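Local coordinates for hypothetical protein TM0894 (Thermotoga maritima, PDB 1ZTC) that probably acts as a metal-dependent hydrolase of the metallo-beta-lactamase superfamily, possibly an endoribonuclease, and binds two nickel ions at its probable active site, at residues A[32-38]-A[50-56]; A[80-86]-A[171-175]; A[101-107]-A[153-157]. All coordinates share one frame; numbering follows the deposited sequence.

Overall arrangement
From the N terminus, contact 1 closes first. It joins the approach to strand 37-42 (32-38) to the loop after strand 45-49 (50-56), across a short strand hairpin. The chain then enters the metal-binding segment 80-86, which meets 171-175 far along the sequence in contact 2. Contact 3 (101-107 with 153-157) opens and closes within that long excursion. It ties the end of strand 97-101 to the turn before strand 157-163, so contacts 2 and 3 both link the two mixed sheets. D50 of contact 1 bonds T80 and H86 of contact 2. E155 and L157 of contact 3 probably bond V82 and T80 respectively.

Contact 1 (A[32-38]-A[50-56]); sequences AHFSTVV and DPGNLSS
V37 packs its side chain against the turn that follows strand 45-49. Its CB is 3.6 Å from D50 O. From there CG1 stays near the same carbonyl oxygen. CG2 touches both carbonyls of the turn, D50 O and P51 O, and is 3.3 Å from P51 O. With CG1 anti to the backbone N (chi1 -180°), CG2 falls beside that N and faces the turn. V37 CA also gives a CA-H...O contact to D50 O. G52 N lies near CG2, and the positive phi of G52 (92°) is one that glycine readily adopts.

S35 points toward the same turn. Its OG is 3.5 Å from G52 CA and also near D50 CB. The hydroxyl donates to T36 O at 3.0 Å, from above the carbonyl plane. The carboxylate of D50 is used elsewhere: OD2 accepts from H86 ND1 and meets T80 OG1, in the metal-binding segment.

At the other end, N53 and the serines meet F34. N53 CB packs on F34 CB at 3.9 Å. S56 OG approaches F34 CD2 at 3.4 Å, obliquely to the ring. S55 OG lies beside F34 CB. Further out, F34 packs on F25 of the third subunit, and N53 on L54 of the second.

Water 1 bridges the segments. It donates to S35 O at 2.7 Å and to S56 OG, and accepts from N53 N. It lies in the plane of the F34 ring, at its edge. The contact is buried, so this water satisfies polar atoms on both sides. The chemistry implies a joint made by one bridging water and by carbon groups packed on carbonyl and hydroxyl oxygens. The bond to D50 is consistent with positioning H86, a nickel ligand.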
loop_
_atom_site.group_PDB
_atom_site.type_symbol
_atom_site.label_atom_id
_atom_site.label_comp_id
_atom_site.label_asym_id
_atom_site.label_seq_id
_atom_site.Cartn_x
_atom_site.Cartn_y
_atom_site.Cartn_z
ATOM N N ALA A 32 -6.078 3.631 -2.931
ATOM C CA ALA A 32 -6.762 2.696 -2.075
ATOM C C ALA A 32 -6.963 3.272 -0.673
ATOM O O ALA A 32 -6.944 2.530 0.311
ATOM C CB ALA A 32 -5.968 1.366 -2.041
ATOM N N HIS A 33 -7.218 4.577 -0.591
ATOM C CA HIS A 33 -7.619 5.181 0.656
ATOM C C HIS A 33 -8.825 4.442 1.219
ATOM O O HIS A 33 -9.656 3.970 0.467
ATOM C CB HIS A 33 -8.014 6.630 0.459
ATOM C CG HIS A 33 -6.890 7.523 0.061
ATOM N ND1 HIS A 33 -5.670 7.520 0.704
ATOM C CD2 HIS A 33 -6.799 8.449 -0.929
ATOM C CE1 HIS A 33 -4.890 8.434 0.153
ATOM N NE2 HIS A 33 -5.548 9.008 -0.844
ATOM N N PHE A 34 -8.898 4.341 2.545
ATOM C CA PHE A 34 -9.961 3.632 3.181
ATOM C C PHE A 34 -10.258 4.298 4.532
ATOM O O PHE A 34 -9.354 4.551 5.352
ATOM C CB PHE A 34 -9.663 2.140 3.294
ATOM C CG PHE A 34 -8.511 1.800 4.175
ATOM C CD1 PHE A 34 -7.214 1.985 3.741
ATOM C CD2 PHE A 34 -8.718 1.304 5.467
ATOM C CE1 PHE A 34 -6.116 1.659 4.563
ATOM C CE2 PHE A 34 -7.637 0.983 6.266
ATOM C CZ PHE A 34 -6.340 1.175 5.817
ATOM N N SER A 35 -11.535 4.580 4.757
ATOM C CA SER A 35 -11.922 5.231 5.989
ATOM C C SER A 35 -12.091 4.239 7.139
ATOM O O SER A 35 -12.335 3.045 6.961
ATOM C CB SER A 35 -13.201 6.082 5.814
ATOM O OG SER A 35 -14.374 5.292 5.771
ATOM N N THR A 36 -11.954 4.794 8.330
ATOM C CA THR A 36 -12.482 4.206 9.541
ATOM C C THR A 36 -13.959 3.862 9.347
ATOM O O THR A 36 -14.709 4.602 8.684
ATOM C CB THR A 36 -12.321 5.219 10.660
ATOM O OG1 THR A 36 -10.920 5.429 10.866
ATOM C CG2 THR A 36 -12.973 4.730 11.968
ATOM N N VAL A 37 -14.367 2.737 9.922
ATOM C CA VAL A 37 -15.758 2.284 9.899
ATOM C C VAL A 37 -16.218 2.082 11.355
ATOM O O VAL A 37 -15.630 1.331 12.122
ATOM C CB VAL A 37 -15.957 0.961 9.141
ATOM C CG1 VAL A 37 -17.454 0.530 9.141
ATOM C CG2 VAL A 37 -15.438 1.083 7.739
ATOM N N VAL A 38 -17.275 2.795 11.693
ATOM C CA VAL A 38 -17.860 2.829 13.023
ATOM C C VAL A 38 -19.207 2.118 12.988
ATOM O O VAL A 38 -20.028 2.352 12.093
ATOM C CB VAL A 38 -18.036 4.310 13.475
ATOM C CG1 VAL A 38 -18.959 4.448 14.649
ATOM C CG2 VAL A 38 -16.649 4.886 13.805
ATOM N N ASP A 50 -19.788 5.873 7.999
ATOM C CA ASP A 50 -18.732 5.717 6.989
ATOM C C ASP A 50 -18.406 4.237 6.774
ATOM O O ASP A 50 -17.492 3.718 7.402
ATOM C CB ASP A 50 -17.484 6.533 7.340
ATOM C CG ASP A 50 -17.666 8.024 7.076
ATOM O OD1 ASP A 50 -18.757 8.405 6.592
ATOM O OD2 ASP A 50 -16.725 8.807 7.330
ATOM N N PRO A 51 -19.169 3.565 5.882
ATOM C CA PRO A 51 -18.994 2.127 5.635
ATOM C C PRO A 51 -17.660 1.714 5.013
ATOM O O PRO A 51 -17.301 0.527 5.048
ATOM C CB PRO A 51 -20.184 1.774 4.717
ATOM C CG PRO A 51 -20.512 3.061 4.031
ATOM C CD PRO A 51 -20.284 4.116 5.090
ATOM N N GLY A 52 -16.939 2.689 4.447
ATOM C CA GLY A 52 -15.608 2.473 4.012
ATOM C C GLY A 52 -15.437 2.050 2.563
ATOM O O GLY A 52 -16.324 2.186 1.721
ATOM N N ASN A 53 -14.255 1.525 2.291
ATOM C CA ASN A 53 -13.825 1.240 0.950
ATOM C C ASN A 53 -13.625 -0.262 0.744
ATOM O O ASN A 53 -13.475 -1.020 1.687
ATOM C CB ASN A 53 -12.523 1.996 0.685
ATOM C CG ASN A 53 -12.166 2.053 -0.789
ATOM O OD1 ASN A 53 -13.055 2.150 -1.633
ATOM N ND2 ASN A 53 -10.870 1.851 -1.101
ATOM N N LEU A 54 -13.630 -0.658 -0.518
ATOM C CA LEU A 54 -13.530 -2.019 -0.941
ATOM C C LEU A 54 -12.341 -2.758 -0.331
ATOM O O LEU A 54 -12.417 -3.951 -0.019
ATOM C CB LEU A 54 -13.419 -2.027 -2.473
ATOM C CG LEU A 54 -13.328 -3.391 -3.154
ATOM C CD1 LEU A 54 -14.553 -4.215 -2.829
ATOM C CD2 LEU A 54 -13.176 -3.215 -4.673
ATOM N N SER A 55 -11.235 -2.047 -0.169
ATOM C CA SER A 55 -10.024 -2.623 0.349
ATOM C C SER A 55 -10.107 -3.145 1.811
ATOM O O SER A 55 -9.261 -3.946 2.222
ATOM C CB SER A 55 -8.876 -1.618 0.171
ATOM O OG SER A 55 -9.099 -0.429 0.899
ATOM N N SER A 56 -11.128 -2.700 2.562
ATOM C CA SER A 56 -11.405 -3.188 3.918
ATOM C C SER A 56 -12.288 -4.444 3.988
ATOM O O SER A 56 -12.670 -4.874 5.074
ATOM C CB SER A 56 -12.070 -2.084 4.734
ATOM O OG SER A 56 -11.156 -1.036 4.927
HETATM O O HOH W 1 -12.592 1.361 4.846
#

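Contact 2 (A[80-86]-A[171-175]); sequences THVHLDH and ITGDI. With NI (nickel (II) ion), chain F; NI (nickel (II) ion), chain E.
H81, H86 and D174 meet at the dinuclear metal site of the metallo-beta-lactamase fold. Residues 81-86 carry its signature HxHxDH motif. D174 supplies the bridging carboxylate: OD2 binds both nickel ions, at 2.4 Å to the nickel of chain F and 2.2 Å to that of chain E. This one carboxylate oxygen bridges the metals; water 3 is a second bridge.

The packed part lies between the histidines and D174. H81 NE2 and H83 ND1 bind the chain F nickel, while H86 NE2 binds the chain E nickel. D174 OD2 lies at the edge of the H81 ring, near its plane. The carboxylate is turned 65° from the H81 ring and 82° from that of H86. H81 CE1 stands over the centre of the H86 ring, 3.4 Å above its plane, and H81 CD2 lies over one face of the H83 ring, so the rings also support each other. H81 ND1 donates to T80 OG1 in the plane of its ring, which fixes the ring's rotation. T80 OG1 is also held by D50, a second-shell residue. T80 CG2 closes the packing against G173 CA at 3.9 Å, and G173 has no side chain to intrude there.

The other side of the site is occupied by water. Waters 3 and 4 are ligands of the chain F nickel, waters 2 and 3 of the chain E nickel. H152 completes the chain F site and H211 the chain E site. D85 reaches in with CG between its backbone N and carbonyl carbon (chi1 59°). Its OD2 stands 2.9 Å from the chain E nickel, longer than the bonds from H86 and D174. D85 OD1 accepts from water 3 at 2.7 Å.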
loop_
_atom_site.group_PDB
_atom_site.type_symbol
_atom_site.label_atom_id
_atom_site.label_comp_id
_atom_site.label_asym_id
_atom_site.label_seq_id
_atom_site.Cartn_x
_atom_site.Cartn_y
_atom_site.Cartn_z
ATOM N N THR A 80 -20.042 10.983 6.748
ATOM C CA THR A 80 -19.391 12.259 6.976
ATOM C C THR A 80 -19.415 13.065 5.690
ATOM O O THR A 80 -19.757 14.235 5.691
ATOM C CB THR A 80 -17.963 12.102 7.495
ATOM O OG1 THR A 80 -17.170 11.355 6.569
ATOM C CG2 THR A 80 -17.992 11.422 8.852
ATOM N N HIS A 81 -19.088 12.417 4.576
ATOM C CA HIS A 81 -19.166 13.072 3.303
ATOM C C HIS A 81 -19.086 12.089 2.146
ATOM O O HIS A 81 -18.759 10.922 2.334
ATOM C CB HIS A 81 -18.058 14.114 3.192
ATOM C CG HIS A 81 -16.677 13.550 3.174
ATOM N ND1 HIS A 81 -16.177 12.756 4.184
ATOM C CD2 HIS A 81 -15.670 13.717 2.289
ATOM C CE1 HIS A 81 -14.923 12.466 3.923
ATOM N NE2 HIS A 81 -14.597 13.026 2.775
ATOM N N VAL A 82 -19.318 12.598 0.941
ATOM C CA VAL A 82 -19.438 11.774 -0.239
ATOM C C VAL A 82 -18.106 11.698 -0.964
ATOM O O VAL A 82 -17.898 12.357 -1.964
ATOM C CB VAL A 82 -20.567 12.318 -1.128
ATOM C CG1 VAL A 82 -20.694 11.449 -2.412
ATOM C CG2 VAL A 82 -21.830 12.314 -0.330
ATOM N N HIS A 83 -17.178 10.938 -0.379
ATOM C CA HIS A 83 -15.926 10.589 -0.997
ATOM C C HIS A 83 -15.892 9.084 -0.984
ATOM O O HIS A 83 -16.257 8.436 0.024
ATOM C CB HIS A 83 -14.684 11.189 -0.296
ATOM C CG HIS A 83 -14.439 12.635 -0.635
ATOM N ND1 HIS A 83 -13.455 13.394 -0.028
ATOM C CD2 HIS A 83 -15.091 13.482 -1.476
ATOM C CE1 HIS A 83 -13.504 14.636 -0.492
ATOM N NE2 HIS A 83 -14.486 14.713 -1.371
ATOM N N LEU A 84 -15.436 8.528 -2.092
ATOM C CA LEU A 84 -15.525 7.100 -2.351
ATOM C C LEU A 84 -14.918 6.204 -1.263
ATOM O O LEU A 84 -15.431 5.129 -0.967
ATOM C CB LEU A 84 -14.810 6.807 -3.676
ATOM C CG LEU A 84 -15.296 5.590 -4.441
ATOM C CD1 LEU A 84 -16.789 5.649 -4.720
ATOM C CD2 LEU A 84 -14.462 5.515 -5.743
ATOM N N ASP A 85 -13.800 6.647 -0.693
ATOM C CA ASP A 85 -13.095 5.866 0.348
ATOM C C ASP A 85 -13.889 5.772 1.675
ATOM O O ASP A 85 -13.612 4.916 2.537
ATOM C CB ASP A 85 -11.678 6.425 0.566
ATOM C CG ASP A 85 -11.672 7.892 0.993
ATOM O OD1 ASP A 85 -12.372 8.738 0.370
ATOM O OD2 ASP A 85 -10.992 8.186 1.983
ATOM N N HIS A 86 -14.922 6.602 1.789
ATOM C CA HIS A 86 -15.871 6.581 2.913
ATOM C C HIS A 86 -17.213 5.873 2.608
ATOM O O HIS A 86 -17.861 5.317 3.507
ATOM C CB HIS A 86 -16.155 8.046 3.320
ATOM C CG HIS A 86 -14.984 8.721 3.947
ATOM N ND1 HIS A 86 -14.951 9.048 5.285
ATOM C CD2 HIS A 86 -13.781 9.087 3.436
ATOM C CE1 HIS A 86 -13.785 9.604 5.568
ATOM N NE2 HIS A 86 -13.052 9.617 4.472
ATOM N N ILE A 171 -16.754 11.612 16.001
ATOM C CA ILE A 171 -16.385 11.128 14.672
ATOM C C ILE A 171 -16.095 12.383 13.820
ATOM O O ILE A 171 -16.989 13.112 13.429
ATOM C CB ILE A 171 -17.521 10.329 14.020
ATOM C CG1 ILE A 171 -18.104 9.266 14.974
ATOM C CG2 ILE A 171 -17.038 9.723 12.659
ATOM C CD1 ILE A 171 -17.111 8.328 15.547
ATOM N N THR A 172 -14.817 12.677 13.617
ATOM C CA THR A 172 -14.430 13.981 13.062
ATOM C C THR A 172 -14.716 14.101 11.595
ATOM O O THR A 172 -15.129 15.181 11.120
ATOM C CB THR A 172 -12.931 14.273 13.283
ATOM O OG1 THR A 172 -12.117 13.339 12.560
ATOM C CG2 THR A 172 -12.592 14.211 14.752
ATOM N N GLY A 173 -14.516 12.980 10.887
ATOM C CA GLY A 173 -14.438 13.008 9.449
ATOM C C GLY A 173 -13.148 13.694 9.030
ATOM O O GLY A 173 -12.202 13.877 9.833
ATOM N N ASP A 174 -13.112 14.063 7.757
ATOM C CA ASP A 174 -11.889 14.498 7.109
ATOM C C ASP A 174 -11.470 15.924 7.376
ATOM O O ASP A 174 -10.500 16.389 6.791
ATOM C CB ASP A 174 -12.019 14.275 5.617
ATOM C CG ASP A 174 -11.538 12.896 5.197
ATOM O OD1 ASP A 174 -10.864 12.196 5.951
ATOM O OD2 ASP A 174 -11.781 12.535 4.068
ATOM N N ILE A 175 -12.181 16.628 8.255
ATOM C CA ILE A 175 -11.671 17.904 8.720
ATOM C C ILE A 175 -10.372 17.702 9.537
ATOM O O ILE A 175 -9.575 18.619 9.636
ATOM C CB ILE A 175 -12.718 18.687 9.545
ATOM C CG1 ILE A 175 -13.122 17.888 10.781
ATOM C CG2 ILE A 175 -13.924 19.027 8.663
ATOM C CD1 ILE A 175 -14.043 18.634 11.718
HETATM NI NI NI F . -12.607 13.219 1.982
HETATM NI NI NI E . -11.126 10.478 3.703
HETATM O O HOH W 2 -9.314 11.046 1.945
HETATM O O HOH W 3 -12.050 11.160 1.492
HETATM O O HOH W 4 -10.308 13.168 1.199
#

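Contact 3 (A[101-107]-A[153-157]); sequences HEVYKTK and AREHL. With PO4 (phosphate ion), chain G.
The backbones come nearest at H101 and E155, where the 3-10 segment 102-106 faces the type I turn from A153 to H156. H101 CB packs against E155 O, and water 5 accepts from H101 N and probably donates to that same oxygen. The H101 ring lies with L157 CD2 at its edge, the two side chains crossing at about a right angle. Its ND1 accepts from V103 N at 3.1 Å, which steadies the ring, and H148 stacks on it. V103 CG1 fits onto the turn, 3.3 Å from R154 O and 3.6 Å from R154 CG.

K107 and R154 run past each other in opposite directions. K107 CG covers one face of the guanidinium, over its centre. R154 NH1 donates to T106 OG1 at 3.2 Å, with T106 OG1 tilted slightly from the guanidinium plane. T106 OG1 itself donates to V103 O, so the arginine is tied back to the 3-10 segment. The bend of R154 at chi3 (75°) carries NE and NH2 round to a phosphate ion. NE donates to O3 and NH2 to O1. R154 N also bonds PO4 O3, at 2.8 Å and nearly straight (170°).

K107 NZ adds a bond of 2.6 Å to PO4 O3. The same ammonium forms a salt bridge with E155 OE1 at 3.1 Å. Water 6 joins K107 NZ to E155 OE2, which also accepts from V82 N in the metal-binding segment. The phosphate probably came from the crystallisation liquor, and whether a natural anion binds here is not known. R154 N and its guanidinium, K107 and, from the third subunit, K187 form a basic pocket that holds it in this crystal, close to the dinuclear metal centre of a metallo-beta-lactamase fold.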
loop_
_atom_site.group_PDB
_atom_site.type_symbol
_atom_site.label_atom_id
_atom_site.label_comp_id
_atom_site.label_asym_id
_atom_site.label_seq_id
_atom_site.Cartn_x
_atom_site.Cartn_y
_atom_site.Cartn_z
ATOM N N HIS A 101 -25.684 15.015 4.195
ATOM C CA HIS A 101 -26.032 16.427 4.131
ATOM C C HIS A 101 -26.624 16.774 2.777
ATOM O O HIS A 101 -26.097 16.381 1.726
ATOM C CB HIS A 101 -24.820 17.335 4.427
ATOM C CG HIS A 101 -25.202 18.771 4.659
ATOM N ND1 HIS A 101 -25.566 19.616 3.635
ATOM C CD2 HIS A 101 -25.351 19.482 5.805
ATOM C CE1 HIS A 101 -25.896 20.796 4.136
ATOM N NE2 HIS A 101 -25.767 20.741 5.450
ATOM N N GLU A 102 -27.712 17.542 2.804
ATOM C CA GLU A 102 -28.499 17.855 1.612
ATOM C C GLU A 102 -27.713 18.486 0.456
ATOM O O GLU A 102 -28.047 18.282 -0.715
ATOM C CB GLU A 102 -29.686 18.768 1.992
ATOM C CG GLU A 102 -29.287 20.079 2.688
ATOM C CD GLU A 102 -30.453 20.989 2.993
ATOM O OE1 GLU A 102 -31.619 20.625 2.712
ATOM O OE2 GLU A 102 -30.187 22.083 3.528
ATOM N N VAL A 103 -26.635 19.198 0.767
ATOM C CA VAL A 103 -25.919 19.953 -0.246
ATOM C C VAL A 103 -25.076 19.042 -1.175
ATOM O O VAL A 103 -24.556 19.500 -2.177
ATOM C CB VAL A 103 -25.138 21.135 0.436
ATOM C CG1 VAL A 103 -23.898 20.671 1.088
ATOM C CG2 VAL A 103 -24.823 22.234 -0.523
ATOM N N TYR A 104 -25.024 17.741 -0.886
ATOM C CA TYR A 104 -24.385 16.784 -1.794
ATOM C C TYR A 104 -25.094 16.771 -3.141
ATOM O O TYR A 104 -24.461 16.587 -4.176
ATOM C CB TYR A 104 -24.312 15.372 -1.185
ATOM C CG TYR A 104 -25.379 14.395 -1.620
ATOM C CD1 TYR A 104 -26.603 14.340 -0.975
ATOM C CD2 TYR A 104 -25.159 13.529 -2.689
ATOM C CE1 TYR A 104 -27.593 13.449 -1.385
ATOM C CE2 TYR A 104 -26.145 12.625 -3.102
ATOM C CZ TYR A 104 -27.354 12.582 -2.449
ATOM O OH TYR A 104 -28.332 11.689 -2.858
ATOM N N LYS A 105 -26.407 16.975 -3.120
ATOM C CA LYS A 105 -27.194 17.027 -4.356
ATOM C C LYS A 105 -26.811 18.170 -5.307
ATOM O O LYS A 105 -27.181 18.137 -6.474
ATOM C CB LYS A 105 -28.680 17.115 -4.026
ATOM C CG LYS A 105 -29.235 15.803 -3.533
ATOM C CD LYS A 105 -30.747 15.837 -3.362
ATOM C CE LYS A 105 -31.381 14.496 -3.788
ATOM N NZ LYS A 105 -30.941 13.318 -2.953
ATOM N N THR A 106 -26.062 19.163 -4.827
ATOM C CA THR A 106 -25.629 20.281 -5.662
ATOM C C THR A 106 -24.321 20.018 -6.392
ATOM O O THR A 106 -23.887 20.860 -7.169
ATOM C CB THR A 106 -25.480 21.598 -4.855
ATOM O OG1 THR A 106 -24.324 21.567 -3.998
ATOM C CG2 THR A 106 -26.723 21.863 -4.015
ATOM N N LYS A 107 -23.676 18.881 -6.123
ATOM C CA LYS A 107 -22.454 18.500 -6.814
ATOM C C LYS A 107 -22.745 17.642 -8.043
ATOM O O LYS A 107 -23.620 16.792 -8.030
ATOM C CB LYS A 107 -21.514 17.715 -5.895
ATOM C CG LYS A 107 -20.812 18.541 -4.898
ATOM C CD LYS A 107 -19.498 17.879 -4.439
ATOM C CE LYS A 107 -19.268 18.189 -2.973
ATOM N NZ LYS A 107 -17.866 18.040 -2.518
ATOM N N ALA A 153 -15.265 19.445 2.467
ATOM C CA ALA A 153 -16.236 19.340 1.362
ATOM C C ALA A 153 -17.512 20.018 1.829
ATOM O O ALA A 153 -17.777 20.063 3.045
ATOM C CB ALA A 153 -16.477 17.878 1.020
ATOM N N ARG A 154 -18.280 20.582 0.901
ATOM C CA ARG A 154 -19.452 21.379 1.271
ATOM C C ARG A 154 -20.476 20.577 2.078
ATOM O O ARG A 154 -21.211 21.133 2.893
ATOM C CB ARG A 154 -20.139 21.949 0.029
ATOM C CG ARG A 154 -20.847 20.874 -0.849
ATOM C CD ARG A 154 -21.285 21.395 -2.212
ATOM N NE ARG A 154 -20.148 21.551 -3.117
ATOM C CZ ARG A 154 -20.228 22.005 -4.361
ATOM N NH1 ARG A 154 -21.398 22.377 -4.870
ATOM N NH2 ARG A 154 -19.122 22.098 -5.096
ATOM N N GLU A 155 -20.539 19.269 1.845
ATOM C CA GLU A 155 -21.542 18.415 2.513
ATOM C C GLU A 155 -21.037 17.751 3.796
ATOM O O GLU A 155 -21.705 16.887 4.377
ATOM C CB GLU A 155 -22.052 17.350 1.542
ATOM C CG GLU A 155 -21.168 16.109 1.327
ATOM C CD GLU A 155 -20.006 16.329 0.359
ATOM O OE1 GLU A 155 -19.799 17.479 -0.123
ATOM O OE2 GLU A 155 -19.327 15.323 0.055
ATOM N N HIS A 156 -19.856 18.158 4.245
ATOM C CA HIS A 156 -19.165 17.425 5.269
ATOM C C HIS A 156 -19.831 17.568 6.642
ATOM O O HIS A 156 -20.167 18.680 7.102
ATOM C CB HIS A 156 -17.685 17.828 5.335
ATOM C CG HIS A 156 -16.876 16.925 6.217
ATOM N ND1 HIS A 156 -16.865 17.043 7.595
ATOM C CD2 HIS A 156 -16.099 15.848 5.919
ATOM C CE1 HIS A 156 -16.103 16.084 8.101
ATOM N NE2 HIS A 156 -15.631 15.344 7.104
ATOM N N LEU A 157 -19.956 16.429 7.311
ATOM C CA LEU A 157 -20.552 16.322 8.636
ATOM C C LEU A 157 -19.616 15.642 9.610
ATOM O O LEU A 157 -18.849 14.734 9.236
ATOM C CB LEU A 157 -21.821 15.465 8.579
ATOM C CG LEU A 157 -22.982 15.941 7.703
ATOM C CD1 LEU A 157 -24.027 14.833 7.644
ATOM C CD2 LEU A 157 -23.585 17.244 8.178
HETATM P P PO4 G . -16.387 21.204 -2.456
HETATM O O1 PO4 G . -16.898 22.356 -3.268
HETATM O O2 PO4 G . -15.834 20.150 -3.355
HETATM O O3 PO4 G . -17.530 20.523 -1.754
HETATM O O4 PO4 G . -15.377 21.733 -1.470
HETATM O O HOH W 5 -22.877 14.210 4.519
HETATM O O HOH W 6 -18.556 15.032 -2.558
#